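Local coordinates for protein 2-C-methyl-D-erythritol 4-phosphate cytidylyltransferase (Anaerococcus prevotii, PDB 4KT7) that probably transfers a cytidylyl group from CTP to 2-C-methyl-D-erythritol 4-phosphate, releasing diphosphate, in the second step of the DXP route to isoprenoid precursors, at residues Lys173-Ile176 / Tyr177-Glu181; Leu90-Phe93 / Glu94-Ala98; Asp63-Asp66 / Ile67-Ile71. All blocks are in the same frame, centred on the assembly; numbering follows the deposited sequence.

Contact 1 of 3, residues Lys173-Ile176 / Tyr177-Glu181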
loop_
_atom_site.group_PDB
_atom_site.type_symbol
_atom_site.label_atom_id
_atom_site.label_comp_id
_atom_site.label_asym_id
_atom_site.label_seq_id
_atom_site.Cartn_x
_atom_site.Cartn_y
_atom_site.Cartn_z
ATOM N N LYS A 173 21.991 -11.697 -16.170
ATOM C CA LYS A 173 21.526 -11.175 -17.461
ATOM C C LYS A 173 21.054 -12.241 -18.456
ATOM O O LYS A 173 20.033 -12.060 -19.100
ATOM C CB LYS A 173 22.597 -10.288 -18.125
ATOM C CG LYS A 173 22.138 -9.607 -19.430
ATOM C CD LYS A 173 22.691 -10.295 -20.681
ATOM C CE LYS A 173 22.066 -9.673 -21.938
ATOM N NZ LYS A 173 22.450 -10.358 -23.206
ATOM N N LYS A 174 21.792 -13.334 -18.609
ATOM C CA LYS A 174 21.342 -14.382 -19.532
ATOM C C LYS A 174 20.026 -14.974 -19.072
ATOM O O LYS A 174 19.151 -15.284 -19.869
ATOM C CB LYS A 174 22.370 -15.504 -19.650
ATOM C CG LYS A 174 23.604 -15.111 -20.422
ATOM C CD LYS A 174 24.303 -16.331 -21.000
ATOM C CE LYS A 174 25.460 -15.915 -21.892
ATOM N NZ LYS A 174 26.001 -17.065 -22.675
ATOM N N LEU A 175 19.884 -15.116 -17.771
ATOM C CA LEU A 175 18.691 -15.725 -17.234
ATOM C C LEU A 175 17.483 -14.855 -17.503
ATOM O O LEU A 175 16.519 -15.324 -18.092
ATOM C CB LEU A 175 18.853 -15.974 -15.744
ATOM C CG LEU A 175 17.734 -16.773 -15.082
ATOM C CD1 LEU A 175 17.484 -18.056 -15.855
ATOM C CD2 LEU A 175 18.130 -17.091 -13.633
ATOM N N ILE A 176 17.525 -13.586 -17.089
ATOM C CA ILE A 176 16.377 -12.716 -17.324
ATOM C C ILE A 176 16.098 -12.516 -18.807
ATOM O O ILE A 176 14.938 -12.482 -19.216
ATOM C CB ILE A 176 16.470 -11.361 -16.579
ATOM C CG1 ILE A 176 15.103 -10.681 -16.526
ATOM C CG2 ILE A 176 17.479 -10.437 -17.225
ATOM C CD1 ILE A 176 14.044 -11.538 -15.829
ATOM N N TYR A 177 17.146 -12.418 -19.626
ATOM C CA TYR A 177 16.938 -12.307 -21.063
ATOM C C TYR A 177 16.240 -13.561 -21.592
ATOM O O TYR A 177 15.307 -13.464 -22.397
ATOM C CB TYR A 177 18.269 -12.099 -21.796
ATOM C CG TYR A 177 18.128 -11.676 -23.252
ATOM C CD1 TYR A 177 17.864 -12.610 -24.251
ATOM C CD2 TYR A 177 18.286 -10.343 -23.632
ATOM C CE1 TYR A 177 17.747 -12.222 -25.590
ATOM C CE2 TYR A 177 18.188 -9.953 -24.973
ATOM C CZ TYR A 177 17.915 -10.893 -25.940
ATOM O OH TYR A 177 17.804 -10.504 -27.256
ATOM N N ALA A 178 16.691 -14.739 -21.159
ATOM C CA ALA A 178 16.074 -15.990 -21.625
ATOM C C ALA A 178 14.609 -16.080 -21.178
ATOM O O ALA A 178 13.727 -16.492 -21.941
ATOM C CB ALA A 178 16.860 -17.205 -21.122
HETATM N N MSE A 179 14.352 -15.683 -19.942
HETATM C CA MSE A 179 12.992 -15.668 -19.410
HETATM C C MSE A 179 12.126 -14.726 -20.240
HETATM O O MSE A 179 10.954 -15.007 -20.485
HETATM C CB MSE A 179 12.994 -15.179 -17.954
HETATM C CG MSE A 179 13.620 -16.118 -16.897
HETATM SE SE MSE A 179 12.726 -17.838 -16.885
HETATM C CE MSE A 179 13.988 -18.778 -18.040
ATOM N N TYR A 180 12.704 -13.598 -20.653
ATOM C CA TYR A 180 11.977 -12.616 -21.446
ATOM C C TYR A 180 11.586 -13.154 -22.817
ATOM O O TYR A 180 10.464 -12.920 -23.302
ATOM C CB TYR A 180 12.757 -11.293 -21.542
ATOM C CG TYR A 180 12.082 -10.200 -20.750
ATOM C CD1 TYR A 180 12.319 -10.052 -19.395
ATOM C CD2 TYR A 180 11.143 -9.369 -21.347
ATOM C CE1 TYR A 180 11.674 -9.062 -18.653
ATOM C CE2 TYR A 180 10.489 -8.392 -20.623
ATOM C CZ TYR A 180 10.755 -8.245 -19.275
ATOM O OH TYR A 180 10.098 -7.272 -18.555
ATOM N N GLU A 181 12.486 -13.905 -23.439
ATOM C CA GLU A 181 12.140 -14.525 -24.714
ATOM C C GLU A 181 11.016 -15.543 -24.550
ATOM O O GLU A 181 10.127 -15.614 -25.389
ATOM C CB GLU A 181 13.366 -15.168 -25.344
ATOM C CG GLU A 181 14.414 -14.155 -25.720
ATOM C CD GLU A 181 15.560 -14.772 -26.512
ATOM O OE1 GLU A 181 16.329 -15.577 -25.928
ATOM O OE2 GLU A 181 15.682 -14.451 -27.719
#
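I176 and Y180 form the tightly packed side of the first turns of the alpha-helix 173-184, which follows directly on strand 168-172 of the mixed sheet in this IspD-family cytidylyltransferase. Both side chains are buried and run side by side in the same direction, with I176 CG1 4.0 Å from Y180 CD1. The I176 branch lies there because CG1 is anti to its backbone nitrogen (chi1 -164°), pointing along the helix toward the following turn. I176 O serves two purposes: it accepts the hydrogen bond from Y180 N at 2.9 Å, and it sits in the plane of the Y180 ring at its edge, 3.6 Å from CD1. The phenol oxygen at the far end is satisfied by D193, while helix 88-97 meets the ring through R88, T92 and L96.

A second apolar strip, L175 with M179 (a selenomethionine), is looser. Its only close side-chain approach is L175 CD1 to the M179 methyl CE at 4.2 Å, although F197 and L196 of helix 196-199 also press on this strip. The M179 chain, bent at chi2 and chi3, brings its methyl round to the leucine. M179 N bonds to L175 O.

The solvent side is marked by K174, which is exposed and contributes to the contact through its carbonyl, gripped by A178 N at 2.8 Å. K173 and Y177 are only partly exposed; they point the same way but touch loosely, and the Y177 ring packs instead on F93 and K97 of helix 88-97. The nearest approach between the K173 and Y177 side chains puts K173 NZ and CE each 4.2 Å from Y177 CD2.

Contact 2 of 3, residues Leu90-Phe93 / Glu94-Ala98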
loop_
_atom_site.group_PDB
_atom_site.type_symbol
_atom_site.label_atom_id
_atom_site.label_comp_id
_atom_site.label_asym_id
_atom_site.label_seq_id
_atom_site.Cartn_x
_atom_site.Cartn_y
_atom_site.Cartn_z
ATOM N N LEU A 90 7.490 -4.950 -23.028
ATOM C CA LEU A 90 8.104 -4.723 -24.331
ATOM C C LEU A 90 9.138 -3.604 -24.257
ATOM O O LEU A 90 10.176 -3.648 -24.931
ATOM C CB LEU A 90 7.040 -4.411 -25.374
ATOM C CG LEU A 90 6.138 -5.579 -25.809
ATOM C CD1 LEU A 90 4.970 -5.029 -26.623
ATOM C CD2 LEU A 90 6.906 -6.569 -26.638
ATOM N N SER A 91 8.867 -2.610 -23.417
ATOM C CA SER A 91 9.852 -1.581 -23.134
ATOM C C SER A 91 11.118 -2.153 -22.486
ATOM O O SER A 91 12.244 -1.857 -22.910
ATOM C CB SER A 91 9.235 -0.500 -22.246
ATOM O OG SER A 91 8.335 0.285 -23.021
ATOM N N THR A 92 10.944 -2.981 -21.467
ATOM C CA THR A 92 12.085 -3.590 -20.796
ATOM C C THR A 92 12.929 -4.399 -21.792
ATOM O O THR A 92 14.161 -4.338 -21.779
ATOM C CB THR A 92 11.580 -4.468 -19.655
ATOM O OG1 THR A 92 10.911 -3.608 -18.726
ATOM C CG2 THR A 92 12.726 -5.230 -18.962
ATOM N N PHE A 93 12.265 -5.119 -22.688
ATOM C CA PHE A 93 12.988 -5.920 -23.672
ATOM C C PHE A 93 13.813 -5.083 -24.630
ATOM O O PHE A 93 14.909 -5.496 -25.024
ATOM C CB PHE A 93 12.049 -6.810 -24.465
ATOM C CG PHE A 93 12.753 -7.906 -25.212
ATOM C CD1 PHE A 93 13.455 -8.875 -24.530
ATOM C CD2 PHE A 93 12.711 -7.958 -26.595
ATOM C CE1 PHE A 93 14.108 -9.902 -25.214
ATOM C CE2 PHE A 93 13.356 -8.973 -27.289
ATOM C CZ PHE A 93 14.059 -9.938 -26.595
ATOM N N GLU A 94 13.313 -3.912 -25.015
ATOM C CA GLU A 94 14.125 -3.006 -25.833
ATOM C C GLU A 94 15.365 -2.606 -25.038
ATOM O O GLU A 94 16.457 -2.452 -25.595
ATOM C CB GLU A 94 13.354 -1.736 -26.213
ATOM C CG GLU A 94 12.237 -1.918 -27.207
ATOM C CD GLU A 94 12.695 -2.620 -28.474
ATOM O OE1 GLU A 94 13.586 -2.084 -29.182
ATOM O OE2 GLU A 94 12.167 -3.716 -28.754
ATOM N N GLY A 95 15.188 -2.421 -23.729
ATOM C CA GLY A 95 16.309 -2.096 -22.861
ATOM C C GLY A 95 17.280 -3.269 -22.818
ATOM O O GLY A 95 18.491 -3.070 -22.918
ATOM N N LEU A 96 16.757 -4.487 -22.669
ATOM C CA LEU A 96 17.602 -5.687 -22.596
ATOM C C LEU A 96 18.360 -5.966 -23.884
ATOM O O LEU A 96 19.500 -6.453 -23.841
ATOM C CB LEU A 96 16.784 -6.927 -22.232
ATOM C CG LEU A 96 16.186 -7.001 -20.820
ATOM C CD1 LEU A 96 15.139 -8.100 -20.792
ATOM C CD2 LEU A 96 17.268 -7.292 -19.760
ATOM N N LYS A 97 17.739 -5.671 -25.027
ATOM C CA LYS A 97 18.386 -5.853 -26.331
ATOM C C LYS A 97 19.553 -4.894 -26.545
ATOM O O LYS A 97 20.463 -5.174 -27.344
ATOM C CB LYS A 97 17.365 -5.644 -27.465
ATOM C CG LYS A 97 16.513 -6.868 -27.793
ATOM C CD LYS A 97 15.713 -6.631 -29.088
ATOM C CE LYS A 97 14.606 -5.628 -28.863
ATOM N NZ LYS A 97 13.853 -5.293 -30.115
ATOM N N ALA A 98 19.523 -3.755 -25.857
ATOM C CA ALA A 98 20.525 -2.701 -26.065
ATOM C C ALA A 98 21.721 -2.772 -25.111
ATOM O O ALA A 98 22.591 -1.901 -25.130
ATOM C CB ALA A 98 19.875 -1.324 -25.971
HETATM O O HOH W 1 10.139 -4.854 -27.494
#
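The F93 ring carries the aliphatic chain of K97 over one face, an i to i+4 CH-pi contact on the last turns of alpha-helix 88-97. K97 CG stands 4.2 Å from the ring centroid and 24° off its normal, which puts it over the face but displaced toward the rim; the two side chains cross at about a right angle. Further along the lysine, CE comes within 3.8 Å of F93 CD2. L96 CD1 approaches the same ring obliquely, 4.2 Å from F93 CD1, and the ring of Y177, from helix 173-184, meets it with planes inclined at about 45°. With an alanine in place of F93, the K97 methylenes would probably lose the ring they lie over, and a gap would open beside Y177 and L96.

Away from the ring, T92 CG2 and L96 CD1 lie alongside each other on the buried side, where T15 and I13 of strand 10-16 and Y180 also pack. L96 N bonds to T92 O at 2.7 Å.

The polar side is built on E94, whose CG leans back toward the preceding turn before the bend at chi2 swings the carboxylate across toward K97. One water donates both to L90 O and to E94 OE2. That same oxygen receives K97 NZ in a salt bridge of 2.7 Å, approached from the syn side, 27° out of the carboxylate plane.

Contact 3 of 3, residues Asp63-Asp66 / Ile67-Ile71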
loop_
_atom_site.group_PDB
_atom_site.type_symbol
_atom_site.label_atom_id
_atom_site.label_comp_id
_atom_site.label_asym_id
_atom_site.label_seq_id
_atom_site.Cartn_x
_atom_site.Cartn_y
_atom_site.Cartn_z
ATOM N N ASP A 63 8.607 10.681 -28.102
ATOM C CA ASP A 63 8.188 12.078 -28.031
ATOM C C ASP A 63 8.998 12.908 -27.028
ATOM O O ASP A 63 9.007 14.148 -27.100
ATOM C CB ASP A 63 6.699 12.168 -27.674
ATOM C CG ASP A 63 5.806 11.530 -28.716
ATOM O OD1 ASP A 63 6.279 11.301 -29.851
ATOM O OD2 ASP A 63 4.621 11.274 -28.398
ATOM N N ASP A 64 9.655 12.228 -26.090
ATOM C CA ASP A 64 10.435 12.892 -25.040
ATOM C C ASP A 64 11.920 13.000 -25.398
ATOM O O ASP A 64 12.726 13.432 -24.568
ATOM C CB ASP A 64 10.332 12.115 -23.725
ATOM C CG ASP A 64 8.990 12.284 -23.022
ATOM O OD1 ASP A 64 8.354 13.354 -23.139
ATOM O OD2 ASP A 64 8.588 11.339 -22.311
ATOM N N GLU A 65 12.284 12.611 -26.622
ATOM C CA GLU A 65 13.698 12.486 -26.994
ATOM C C GLU A 65 14.522 13.779 -26.844
ATOM O O GLU A 65 15.615 13.756 -26.285
ATOM C CB GLU A 65 13.858 11.905 -28.406
ATOM C CG GLU A 65 15.320 11.708 -28.806
ATOM C CD GLU A 65 15.496 10.928 -30.101
ATOM O OE1 GLU A 65 14.494 10.747 -30.834
ATOM O OE2 GLU A 65 16.641 10.502 -30.389
ATOM N N ASP A 66 13.994 14.900 -27.322
ATOM C CA ASP A 66 14.713 16.171 -27.233
ATOM C C ASP A 66 15.019 16.594 -25.798
ATOM O O ASP A 66 16.135 17.007 -25.490
ATOM C CB ASP A 66 13.938 17.268 -27.961
ATOM C CG ASP A 66 13.979 17.097 -29.464
ATOM O OD1 ASP A 66 15.029 16.637 -29.969
ATOM O OD2 ASP A 66 12.968 17.409 -30.133
ATOM N N ILE A 67 14.027 16.487 -24.925
ATOM C CA ILE A 67 14.230 16.783 -23.511
ATOM C C ILE A 67 15.129 15.733 -22.856
ATOM O O ILE A 67 15.893 16.045 -21.933
ATOM C CB ILE A 67 12.885 16.883 -22.763
ATOM C CG1 ILE A 67 11.985 17.909 -23.453
ATOM C CG2 ILE A 67 13.100 17.256 -21.310
ATOM C CD1 ILE A 67 12.570 19.307 -23.515
ATOM N N ILE A 68 15.051 14.490 -23.332
ATOM C CA ILE A 68 15.960 13.452 -22.848
ATOM C C ILE A 68 17.415 13.788 -23.168
ATOM O O ILE A 68 18.292 13.628 -22.313
ATOM C CB ILE A 68 15.613 12.057 -23.397
ATOM C CG1 ILE A 68 14.327 11.541 -22.741
ATOM C CG2 ILE A 68 16.727 11.064 -23.089
ATOM C CD1 ILE A 68 14.482 11.229 -21.252
ATOM N N LYS A 69 17.665 14.272 -24.386
ATOM C CA LYS A 69 19.004 14.690 -24.783
ATOM C C LYS A 69 19.533 15.817 -23.891
ATOM O O LYS A 69 20.710 15.829 -23.506
ATOM C CB LYS A 69 18.996 15.164 -26.240
ATOM C CG LYS A 69 18.706 14.080 -27.262
ATOM C CD LYS A 69 18.728 14.668 -28.677
ATOM C CE LYS A 69 18.569 13.588 -29.744
ATOM N NZ LYS A 69 18.514 14.145 -31.133
ATOM N N ASP A 70 18.664 16.774 -23.579
ATOM C CA ASP A 70 19.057 17.930 -22.775
ATOM C C ASP A 70 19.417 17.481 -21.365
ATOM O O ASP A 70 20.372 17.965 -20.758
ATOM C CB ASP A 70 17.924 18.955 -22.712
ATOM C CG ASP A 70 17.659 19.627 -24.049
ATOM O OD1 ASP A 70 18.528 19.551 -24.947
ATOM O OD2 ASP A 70 16.581 20.244 -24.190
ATOM N N ILE A 71 18.641 16.543 -20.850
ATOM C CA ILE A 71 18.888 16.011 -19.528
ATOM C C ILE A 71 20.206 15.238 -19.512
ATOM O O ILE A 71 20.996 15.365 -18.573
ATOM C CB ILE A 71 17.700 15.147 -19.070
ATOM C CG1 ILE A 71 16.546 16.062 -18.629
ATOM C CG2 ILE A 71 18.105 14.186 -17.960
ATOM C CD1 ILE A 71 15.201 15.357 -18.552
#
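Three backbone hydrogen bonds link D64, E65 and D66 to I68, K69 and D70, forming the opening turn of helix 65-73 in the beta-alpha-beta unit made with strands 55-60 and 79-83. The first two are short: I68 N to D64 O and K69 N to E65 O both measure 2.8 Å. The third, D70 N to D66 O, lengthens to 3.2 Å.

Apolar packing centres on the isoleucines. I68 CG1 lies 4.2 Å from D64 CB and also rests against the D64 carbonyl oxygen; with CG1 anti to its carbonyl carbon (chi1 -72°), this branch is directed back over the preceding turn. The I68 side chain also packs on L21, I60, L40 and Y81, which tie the helix to a loop, to both flanking strands and to helix 39-48. I67, partly exposed, reaches L21 and Y31.

Charged groups make up the remainder. E65 and K69 cross with the lysine methylene CE 3.7 Å from E65 OE2, so the approach is made mainly by carbon. The ammonium NZ stays 4.2 Å from OE2, beyond a salt bridge, and is about as far from D66 OD1. The E65 oxygens are instead held by tyrosine hydroxyls, OE1 by Y83 and OE2 by Y81 on strand 79-83. D64 occupies the N-cap position without a capping bond; its carboxylate turns elsewhere, to L21 N and in a salt bridge to R22.

D64 and E65 are thus committed to the surrounding fold, while D66 and D70 lie at the exposed side. K69 probably offers E65 and D66 diffuse electrostatic compensation, and acidic residues at a helix start are likely to interact favourably with the helix dipole.

Contacts 1 and 2 belong together: their centres are 11 Å apart, and helices 173-184 and 88-97 pack directly, with Y180 OH 3.4 Å from T92 CG2 and Y177 OH 3.8 Å from F93 CZ. Contact 3 stands apart on helix 65-73, its nearest atoms about 11 Å from contact 2. Measured from contact centre to chain centre, contact 2 lies deepest, at about 13 Å with four touching residues buried; contact 1 follows at 16 Å, and contact 3 is most peripheral at 21 Å, with two buried and three exposed. Aliphatic and aromatic side chains dominate contact 1, contact 2 adds a salt bridge within its helix, and contact 3 turns the carboxylates of D64 and E65 to neighbouring elements.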